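Local coordinates for protein glucoamylase (PDB 1LF6) that hydrolyses terminal alpha-1,4-linked glucose residues one after another from the non-reducing ends of glucan chains, probably releasing beta-D-glucose, as a family 15 glycoside hydrolase, at residues 37-41 / 105-109; 280-284 / 302-307; 295-301 / 659-663. Residues are numbered along the deposited sequence.

Interaction 1: 37-41 / 105-109; sequences KQGVG and LGYKL
The 37-41 segment leaves a loop and becomes extended at Gly39; Gly39 (phi/psi -176°/162°), Val40 (-144°/149°) and Gly41 (-164°/170°) all stay close to fully extended. The 105-109 segment bends at Leu105 (phi/psi -92°/48°) and is extended through Tyr107 to Leu109. Their end-to-end directions differ by 139°, and CA atoms approach to 5.3 Å at Gly41-Leu105 but only 7.3 Å at Gly39-Tyr107. The strands belong to different sheets, so side chains rather than backbone pairing join them, as in the packing of a beta-sandwich. Tyr107 (chi1 m, chi2 -99°) points its ring across the gap at the glycine-rich strand, nearly perpendicular to it: CZ is 3.5 Å from Gly39 CA, where any CB would strike the ring, and OH donates a hydrogen bond to Val40 O (2.9 Å) at the ring edge. Leu105 (m, t) brings CD1 to 3.7 Å from Val40 O and CB to 4.2 Å from Gly41 CA. At the other end Leu109 CD2 lies 3.9 Å from Gln38 OE1, an oxygen that is hydrogen-bonded to Gly57 N. Strand 51-55 pairs with 39-42 and adds Phe52 and Leu54 against Tyr107, strand 93-99 pairs with 107-113, and helix 296-306 packs on Val40 through Ile304 and on Leu105 through Met303.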
loop_
_atom_site.group_PDB
_atom_site.type_symbol
_atom_site.label_atom_id
_atom_site.label_comp_id
_atom_site.label_asym_id
_atom_site.label_seq_id
_atom_site.Cartn_x
_atom_site.Cartn_y
_atom_site.Cartn_z
ATOM N N LYS A 37 5.268 4.816 -5.806
ATOM C CA LYS A 37 6.063 3.691 -6.263
ATOM C C LYS A 37 5.874 3.304 -7.718
ATOM O O LYS A 37 4.757 3.286 -8.233
ATOM C CB LYS A 37 5.786 2.469 -5.376
ATOM C CG LYS A 37 5.981 2.718 -3.889
ATOM C CD LYS A 37 7.390 3.197 -3.580
ATOM C CE LYS A 37 7.597 3.345 -2.083
ATOM N NZ LYS A 37 8.941 3.913 -1.752
ATOM N N GLN A 38 6.987 2.982 -8.369
ATOM C CA GLN A 38 6.985 2.551 -9.766
ATOM C C GLN A 38 6.651 1.072 -9.795
ATOM O O GLN A 38 6.210 0.543 -10.815
ATOM C CB GLN A 38 8.366 2.759 -10.391
ATOM C CG GLN A 38 8.702 4.195 -10.725
ATOM C CD GLN A 38 10.132 4.338 -11.191
ATOM O OE1 GLN A 38 11.065 4.093 -10.430
ATOM N NE2 GLN A 38 10.315 4.726 -12.446
ATOM N N GLY A 39 6.867 0.410 -8.664
ATOM C CA GLY A 39 6.576 -1.009 -8.582
ATOM C C GLY A 39 6.799 -1.583 -7.200
ATOM O O GLY A 39 7.472 -0.978 -6.362
ATOM N N VAL A 40 6.214 -2.750 -6.965
ATOM C CA VAL A 40 6.353 -3.451 -5.701
ATOM C C VAL A 40 6.405 -4.933 -6.036
ATOM O O VAL A 40 5.814 -5.365 -7.025
ATOM C CB VAL A 40 5.166 -3.173 -4.743
ATOM C CG1 VAL A 40 5.066 -1.681 -4.463
ATOM C CG2 VAL A 40 3.863 -3.700 -5.345
ATOM N N GLY A 41 7.118 -5.716 -5.233
ATOM C CA GLY A 41 7.194 -7.134 -5.526
ATOM C C GLY A 41 7.696 -8.022 -4.409
ATOM O O GLY A 41 8.194 -7.559 -3.389
ATOM N N LEU A 105 5.470 -9.793 -11.126
ATOM C CA LEU A 105 5.879 -8.553 -10.475
ATOM C C LEU A 105 7.394 -8.383 -10.528
ATOM O O LEU A 105 8.045 -8.106 -9.517
ATOM C CB LEU A 105 5.379 -8.514 -9.026
ATOM C CG LEU A 105 3.864 -8.348 -8.845
ATOM C CD1 LEU A 105 3.525 -8.235 -7.366
ATOM C CD2 LEU A 105 3.393 -7.105 -9.579
ATOM N N GLY A 106 7.942 -8.575 -11.724
ATOM C CA GLY A 106 9.365 -8.416 -11.947
ATOM C C GLY A 106 9.470 -7.135 -12.748
ATOM O O GLY A 106 8.630 -6.879 -13.606
ATOM N N TYR A 107 10.492 -6.330 -12.494
ATOM C CA TYR A 107 10.604 -5.062 -13.200
ATOM C C TYR A 107 11.914 -4.760 -13.908
ATOM O O TYR A 107 12.994 -5.202 -13.505
ATOM C CB TYR A 107 10.325 -3.907 -12.234
ATOM C CG TYR A 107 8.979 -3.969 -11.552
ATOM C CD1 TYR A 107 7.902 -3.220 -12.020
ATOM C CD2 TYR A 107 8.792 -4.760 -10.422
ATOM C CE1 TYR A 107 6.670 -3.254 -11.372
ATOM C CE2 TYR A 107 7.567 -4.804 -9.768
ATOM C CZ TYR A 107 6.511 -4.047 -10.248
ATOM O OH TYR A 107 5.296 -4.096 -9.600
ATOM N N LYS A 108 11.780 -3.966 -14.964
ATOM C CA LYS A 108 12.898 -3.502 -15.760
ATOM C C LYS A 108 12.841 -1.983 -15.691
ATOM O O LYS A 108 11.791 -1.379 -15.924
ATOM C CB LYS A 108 12.761 -3.949 -17.216
ATOM C CG LYS A 108 13.862 -3.408 -18.124
ATOM C CD LYS A 108 13.639 -3.823 -19.574
ATOM C CE LYS A 108 14.723 -3.269 -20.471
ATOM N NZ LYS A 108 14.475 -3.608 -21.901
ATOM N N LEU A 109 13.963 -1.370 -15.350
ATOM C CA LEU A 109 14.031 0.084 -15.262
ATOM C C LEU A 109 15.089 0.607 -16.220
ATOM O O LEU A 109 16.188 0.060 -16.310
ATOM C CB LEU A 109 14.385 0.516 -13.836
ATOM C CG LEU A 109 13.328 0.338 -12.742
ATOM C CD1 LEU A 109 13.969 0.532 -11.372
ATOM C CD2 LEU A 109 12.204 1.328 -12.960
#

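Interaction 2: 280-284 / 302-307; sequences WTKYC and MMILKA
This contact is a helix-helix junction where helix 269-284, which follows the last strand of the N-terminal beta-sandwich in sequence, meets helix 296-306, the first helix of the (alpha/alpha) barrel. The local axes of 280-284 and 302-306 cross at 112° and approach to 11.0 Å, a separation bridged by large side chains; the nearest CA atoms, those of Cys284 and Met303, are 7.5 Å apart. Both segments are alpha-helical up to Ala307, whose N still bonds to Met303 O (2.7 Å). Met303 (m, t, chi3 108°) reaches between Trp280 and Cys284, with CE 3.3 Å from Cys284 SG and SD 5.0 Å from the centroid of the Trp280 six-membered ring, an oblique Met-aromatic contact. The indole (chi1 -90°, chi2 120°) places CZ3 3.9 Å from Lys306 CB at its edge and CH2 4.0 Å from Ala307 CB. Tyr283 (chi1 t) receives Lys306 CG over its ring face, a CH-pi contact 3.5 Å from the centroid, while Tyr283 OH lies 4.0 Å from Met302 CE and hydrogen-bonds to Asp357. Trp280 NE1 bonds to Thr42 O at the end of strand 39-42; Phe352 of helix 342-355 packs on Tyr283 and Met302, and Val660 of helix 653-668 touches Met302.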
loop_
_atom_site.group_PDB
_atom_site.type_symbol
_atom_site.label_atom_id
_atom_site.label_comp_id
_atom_site.label_asym_id
_atom_site.label_seq_id
_atom_site.Cartn_x
_atom_site.Cartn_y
_atom_site.Cartn_z
ATOM N N TRP A 280 4.694 -16.389 -10.438
ATOM C CA TRP A 280 3.684 -15.343 -10.512
ATOM C C TRP A 280 2.683 -15.602 -11.634
ATOM O O TRP A 280 1.494 -15.320 -11.490
ATOM C CB TRP A 280 4.352 -13.980 -10.718
ATOM C CG TRP A 280 4.688 -13.295 -9.435
ATOM C CD1 TRP A 280 5.927 -12.913 -9.003
ATOM C CD2 TRP A 280 3.772 -12.935 -8.395
ATOM N NE1 TRP A 280 5.840 -12.341 -7.756
ATOM C CE2 TRP A 280 4.526 -12.342 -7.359
ATOM C CE3 TRP A 280 2.383 -13.059 -8.237
ATOM C CZ2 TRP A 280 3.940 -11.871 -6.180
ATOM C CZ3 TRP A 280 1.799 -12.594 -7.067
ATOM C CH2 TRP A 280 2.578 -12.005 -6.052
ATOM N N THR A 281 3.173 -16.126 -12.752
ATOM C CA THR A 281 2.322 -16.421 -13.897
ATOM C C THR A 281 1.340 -17.520 -13.516
ATOM O O THR A 281 0.160 -17.465 -13.860
ATOM C CB THR A 281 3.166 -16.872 -15.105
ATOM O OG1 THR A 281 4.139 -15.865 -15.401
ATOM C CG2 THR A 281 2.289 -17.073 -16.330
ATOM N N LYS A 282 1.839 -18.512 -12.788
ATOM C CA LYS A 282 1.020 -19.626 -12.331
ATOM C C LYS A 282 -0.173 -19.104 -11.533
ATOM O O LYS A 282 -1.305 -19.575 -11.686
ATOM C CB LYS A 282 1.858 -20.547 -11.445
ATOM C CG LYS A 282 1.083 -21.695 -10.834
ATOM C CD LYS A 282 1.952 -22.473 -9.866
ATOM C CE LYS A 282 1.201 -23.657 -9.288
ATOM N NZ LYS A 282 2.078 -24.454 -8.384
ATOM N N TYR A 283 0.088 -18.130 -10.671
ATOM C CA TYR A 283 -0.972 -17.548 -9.863
ATOM C C TYR A 283 -1.982 -16.796 -10.714
ATOM O O TYR A 283 -3.183 -16.965 -10.536
ATOM C CB TYR A 283 -0.401 -16.601 -8.807
ATOM C CG TYR A 283 -1.483 -15.821 -8.098
ATOM C CD1 TYR A 283 -1.641 -14.449 -8.312
ATOM C CD2 TYR A 283 -2.378 -16.463 -7.242
ATOM C CE1 TYR A 283 -2.671 -13.736 -7.684
ATOM C CE2 TYR A 283 -3.408 -15.764 -6.614
ATOM C CZ TYR A 283 -3.548 -14.402 -6.837
ATOM O OH TYR A 283 -4.552 -13.710 -6.201
ATOM N N CYS A 284 -1.501 -15.971 -11.639
ATOM C CA CYS A 284 -2.401 -15.205 -12.496
ATOM C C CYS A 284 -3.329 -16.109 -13.290
ATOM O O CYS A 284 -4.516 -15.812 -13.442
ATOM C CB CYS A 284 -1.614 -14.321 -13.465
ATOM S SG CYS A 284 -0.779 -12.925 -12.689
ATOM N N MET A 302 -4.224 -7.615 -8.940
ATOM C CA MET A 302 -4.319 -8.853 -8.177
ATOM C C MET A 302 -2.982 -9.344 -7.618
ATOM O O MET A 302 -2.940 -9.916 -6.529
ATOM C CB MET A 302 -4.984 -9.950 -9.016
ATOM C CG MET A 302 -6.470 -9.703 -9.300
ATOM S SD MET A 302 -7.417 -9.249 -7.831
ATOM C CE MET A 302 -7.091 -10.650 -6.744
ATOM N N MET A 303 -1.893 -9.124 -8.347
ATOM C CA MET A 303 -0.582 -9.551 -7.867
ATOM C C MET A 303 -0.165 -8.651 -6.707
ATOM O O MET A 303 0.363 -9.123 -5.691
ATOM C CB MET A 303 0.459 -9.465 -8.986
ATOM C CG MET A 303 0.133 -10.337 -10.190
ATOM S SD MET A 303 1.459 -10.439 -11.410
ATOM C CE MET A 303 1.978 -12.036 -11.147
ATOM N N ILE A 304 -0.404 -7.353 -6.865
ATOM C CA ILE A 304 -0.067 -6.393 -5.825
ATOM C C ILE A 304 -0.783 -6.777 -4.534
ATOM O O ILE A 304 -0.177 -6.776 -3.462
ATOM C CB ILE A 304 -0.461 -4.948 -6.235
ATOM C CG1 ILE A 304 0.472 -4.453 -7.337
ATOM C CG2 ILE A 304 -0.408 -4.015 -5.022
ATOM C CD1 ILE A 304 0.129 -3.072 -7.851
ATOM N N LEU A 305 -2.065 -7.123 -4.631
ATOM C CA LEU A 305 -2.824 -7.518 -3.446
ATOM C C LEU A 305 -2.221 -8.795 -2.881
ATOM O O LEU A 305 -1.956 -8.905 -1.685
ATOM C CB LEU A 305 -4.300 -7.749 -3.800
ATOM C CG LEU A 305 -5.068 -6.521 -4.302
ATOM C CD1 LEU A 305 -6.520 -6.895 -4.552
ATOM C CD2 LEU A 305 -4.973 -5.383 -3.276
ATOM N N LYS A 306 -1.993 -9.760 -3.764
ATOM C CA LYS A 306 -1.416 -11.036 -3.377
ATOM C C LYS A 306 -0.087 -10.817 -2.656
ATOM O O LYS A 306 0.226 -11.500 -1.687
ATOM C CB LYS A 306 -1.194 -11.892 -4.624
ATOM C CG LYS A 306 -1.747 -13.289 -4.512
ATOM C CD LYS A 306 -1.010 -14.083 -3.475
ATOM C CE LYS A 306 -1.648 -15.445 -3.254
ATOM N NZ LYS A 306 -0.839 -16.187 -2.263
ATOM N N ALA A 307 0.687 -9.853 -3.142
ATOM C CA ALA A 307 1.990 -9.535 -2.566
ATOM C C ALA A 307 1.917 -8.664 -1.310
ATOM O O ALA A 307 2.955 -8.312 -0.743
ATOM C CB ALA A 307 2.856 -8.847 -3.617
#

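Interaction 3: 295-301 / 659-663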
loop_
_atom_site.group_PDB
_atom_site.type_symbol
_atom_site.label_atom_id
_atom_site.label_comp_id
_atom_site.label_asym_id
_atom_site.label_seq_id
_atom_site.Cartn_x
_atom_site.Cartn_y
_atom_site.Cartn_z
ATOM N N ASN A 295 -7.546 -7.696 -18.228
ATOM C CA ASN A 295 -6.473 -6.870 -18.772
ATOM C C ASN A 295 -5.255 -6.780 -17.855
ATOM O O ASN A 295 -5.220 -7.384 -16.781
ATOM C CB ASN A 295 -7.003 -5.467 -19.091
ATOM C CG ASN A 295 -7.498 -4.729 -17.857
ATOM O OD1 ASN A 295 -8.083 -3.651 -17.959
ATOM N ND2 ASN A 295 -7.263 -5.304 -16.689
ATOM N N SER A 296 -4.257 -6.016 -18.280
ATOM C CA SER A 296 -3.031 -5.877 -17.506
ATOM C C SER A 296 -3.235 -5.270 -16.124
ATOM O O SER A 296 -2.664 -5.749 -15.142
ATOM C CB SER A 296 -2.006 -5.048 -18.285
ATOM O OG SER A 296 -2.460 -3.720 -18.470
ATOM N N LEU A 297 -4.042 -4.221 -16.034
ATOM C CA LEU A 297 -4.265 -3.588 -14.738
ATOM C C LEU A 297 -4.953 -4.548 -13.783
ATOM O O LEU A 297 -4.709 -4.509 -12.580
ATOM C CB LEU A 297 -5.088 -2.305 -14.891
ATOM C CG LEU A 297 -5.226 -1.437 -13.635
ATOM C CD1 LEU A 297 -3.860 -1.177 -13.017
ATOM C CD2 LEU A 297 -5.899 -0.122 -14.000
ATOM N N TYR A 298 -5.808 -5.414 -14.321
ATOM C CA TYR A 298 -6.512 -6.398 -13.504
ATOM C C TYR A 298 -5.489 -7.342 -12.883
ATOM O O TYR A 298 -5.469 -7.546 -11.672
ATOM C CB TYR A 298 -7.488 -7.197 -14.370
ATOM C CG TYR A 298 -7.993 -8.480 -13.743
ATOM C CD1 TYR A 298 -8.916 -8.458 -12.701
ATOM C CD2 TYR A 298 -7.575 -9.723 -14.226
ATOM C CE1 TYR A 298 -9.422 -9.645 -12.156
ATOM C CE2 TYR A 298 -8.073 -10.915 -13.689
ATOM C CZ TYR A 298 -8.999 -10.871 -12.661
ATOM O OH TYR A 298 -9.531 -12.044 -12.169
ATOM N N TYR A 299 -4.638 -7.925 -13.718
ATOM C CA TYR A 299 -3.619 -8.836 -13.217
ATOM C C TYR A 299 -2.627 -8.094 -12.317
ATOM O O TYR A 299 -2.236 -8.597 -11.259
ATOM C CB TYR A 299 -2.901 -9.509 -14.393
ATOM C CG TYR A 299 -3.736 -10.575 -15.075
ATOM C CD1 TYR A 299 -4.073 -11.751 -14.408
ATOM C CD2 TYR A 299 -4.201 -10.402 -16.379
ATOM C CE1 TYR A 299 -4.861 -12.740 -15.025
ATOM C CE2 TYR A 299 -4.991 -11.381 -17.006
ATOM C CZ TYR A 299 -5.315 -12.546 -16.320
ATOM O OH TYR A 299 -6.094 -13.506 -16.935
ATOM N N ASN A 300 -2.227 -6.895 -12.726
ATOM C CA ASN A 300 -1.287 -6.116 -11.922
ATOM C C ASN A 300 -1.876 -5.900 -10.532
ATOM O O ASN A 300 -1.205 -6.127 -9.521
ATOM C CB ASN A 300 -0.994 -4.757 -12.583
ATOM C CG ASN A 300 0.165 -4.017 -11.919
ATOM O OD1 ASN A 300 0.030 -2.862 -11.511
ATOM N ND2 ASN A 300 1.308 -4.679 -11.815
ATOM N N SER A 301 -3.137 -5.471 -10.482
ATOM C CA SER A 301 -3.804 -5.225 -9.205
ATOM C C SER A 301 -3.855 -6.484 -8.340
ATOM O O SER A 301 -3.555 -6.432 -7.150
ATOM C CB SER A 301 -5.233 -4.714 -9.437
ATOM O OG SER A 301 -5.223 -3.490 -10.156
ATOM N N TYR A 659 -10.715 -1.254 -8.128
ATOM C CA TYR A 659 -10.602 -1.325 -9.584
ATOM C C TYR A 659 -10.962 -2.719 -10.086
ATOM O O TYR A 659 -11.696 -2.865 -11.061
ATOM C CB TYR A 659 -9.189 -0.970 -10.077
ATOM C CG TYR A 659 -9.027 -1.254 -11.559
ATOM C CD1 TYR A 659 -8.543 -2.486 -12.005
ATOM C CD2 TYR A 659 -9.464 -0.338 -12.516
ATOM C CE1 TYR A 659 -8.509 -2.803 -13.362
ATOM C CE2 TYR A 659 -9.436 -0.647 -13.878
ATOM C CZ TYR A 659 -8.960 -1.882 -14.290
ATOM O OH TYR A 659 -8.950 -2.203 -15.627
ATOM N N VAL A 660 -10.437 -3.740 -9.422
ATOM C CA VAL A 660 -10.722 -5.121 -9.805
ATOM C C VAL A 660 -12.226 -5.389 -9.776
ATOM O O VAL A 660 -12.792 -5.897 -10.742
ATOM C CB VAL A 660 -10.006 -6.111 -8.858
ATOM C CG1 VAL A 660 -10.482 -7.539 -9.112
ATOM C CG2 VAL A 660 -8.515 -6.021 -9.072
ATOM N N ILE A 661 -12.870 -5.032 -8.667
ATOM C CA ILE A 661 -14.305 -5.249 -8.519
ATOM C C ILE A 661 -15.124 -4.453 -9.534
ATOM O O ILE A 661 -16.130 -4.945 -10.051
ATOM C CB ILE A 661 -14.752 -4.907 -7.072
ATOM C CG1 ILE A 661 -14.152 -5.933 -6.104
ATOM C CG2 ILE A 661 -16.269 -4.909 -6.963
ATOM C CD1 ILE A 661 -14.218 -5.534 -4.643
ATOM N N LEU A 662 -14.691 -3.229 -9.831
ATOM C CA LEU A 662 -15.394 -2.380 -10.798
ATOM C C LEU A 662 -15.239 -2.942 -12.206
ATOM O O LEU A 662 -16.206 -3.053 -12.958
ATOM C CB LEU A 662 -14.829 -0.958 -10.761
ATOM C CG LEU A 662 -15.340 -0.018 -11.853
ATOM C CD1 LEU A 662 -16.851 0.108 -11.733
ATOM C CD2 LEU A 662 -14.661 1.341 -11.734
ATOM N N PHE A 663 -14.001 -3.278 -12.551
ATOM C CA PHE A 663 -13.668 -3.848 -13.848
ATOM C C PHE A 663 -14.552 -5.067 -14.123
ATOM O O PHE A 663 -15.173 -5.170 -15.181
ATOM C CB PHE A 663 -12.189 -4.258 -13.852
ATOM C CG PHE A 663 -11.763 -5.001 -15.087
ATOM C CD1 PHE A 663 -11.638 -4.343 -16.301
ATOM C CD2 PHE A 663 -11.504 -6.369 -15.035
ATOM C CE1 PHE A 663 -11.261 -5.035 -17.455
ATOM C CE2 PHE A 663 -11.128 -7.072 -16.176
ATOM C CZ PHE A 663 -11.005 -6.405 -17.389
#
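A roughly antiparallel helix pair in the (alpha/alpha) barrel of the family 15 catalytic domain, this buried contact brings together segments 295-301 and 659-663, 358 residues apart at their closest ends. It joins the first helix of the barrel, 296-306, to a late one, 653-668, consistent with closing the toroid of six helical hairpins. The local axes come within 9.8 Å, N-to-C directions 141° apart, and the closest CA pair is Tyr298-Val660 at 5.7 Å. CA-to-CB bonds of Tyr659 and Phe663, one helical turn apart, point toward 295-301, and those of Asn295, Leu297 and Ser301 point back toward 659-663. Leu297 sets CD2 over the face of the Tyr659 ring, a CH-pi contact 3.6 Å from the centroid, 14° off the normal. Tyr298 meets Val660 at its ring edge (CE1 to CG1, 3.9 Å) and Phe663 in an oblique pair, centroids 5.8 Å apart. Asn295, at the N-cap of helix 296-306, packs against Tyr659 and Phe663. Tyr659 OH bonds to Glu625 of helix 618-627, and Tyr298 OH to Asn288 O. Ser301 sets CB 3.6 Å from Val660 CG2, while its OG, also bonded to His656 ND1, donates to Leu297 O one turn back at 2.7 Å.

In the fold
Helix 296-306 connects all three contacts: interactions 2 and 3 use successive parts of it, their centres about 11 Å apart, and interaction 1 leans against it. Leu105 joins interactions 1 and 2, with CG 3.6 Å from Met303 CB and CD1 3.9 Å from Ala307 CB; Val40 CG2 also lies 4.0 Å from Ile304 CG1. Met302 SD, 3.6 Å from Val660 CG2, carries the packing on from interaction 2 to interaction 3. Interactions 1 and 3, with centres about 17 Å apart, meet through Leu105 and Asn300. Together they form continuous packing from beta-sandwich to helical barrel, away from the probable catalytic residues Glu435 and Glu438.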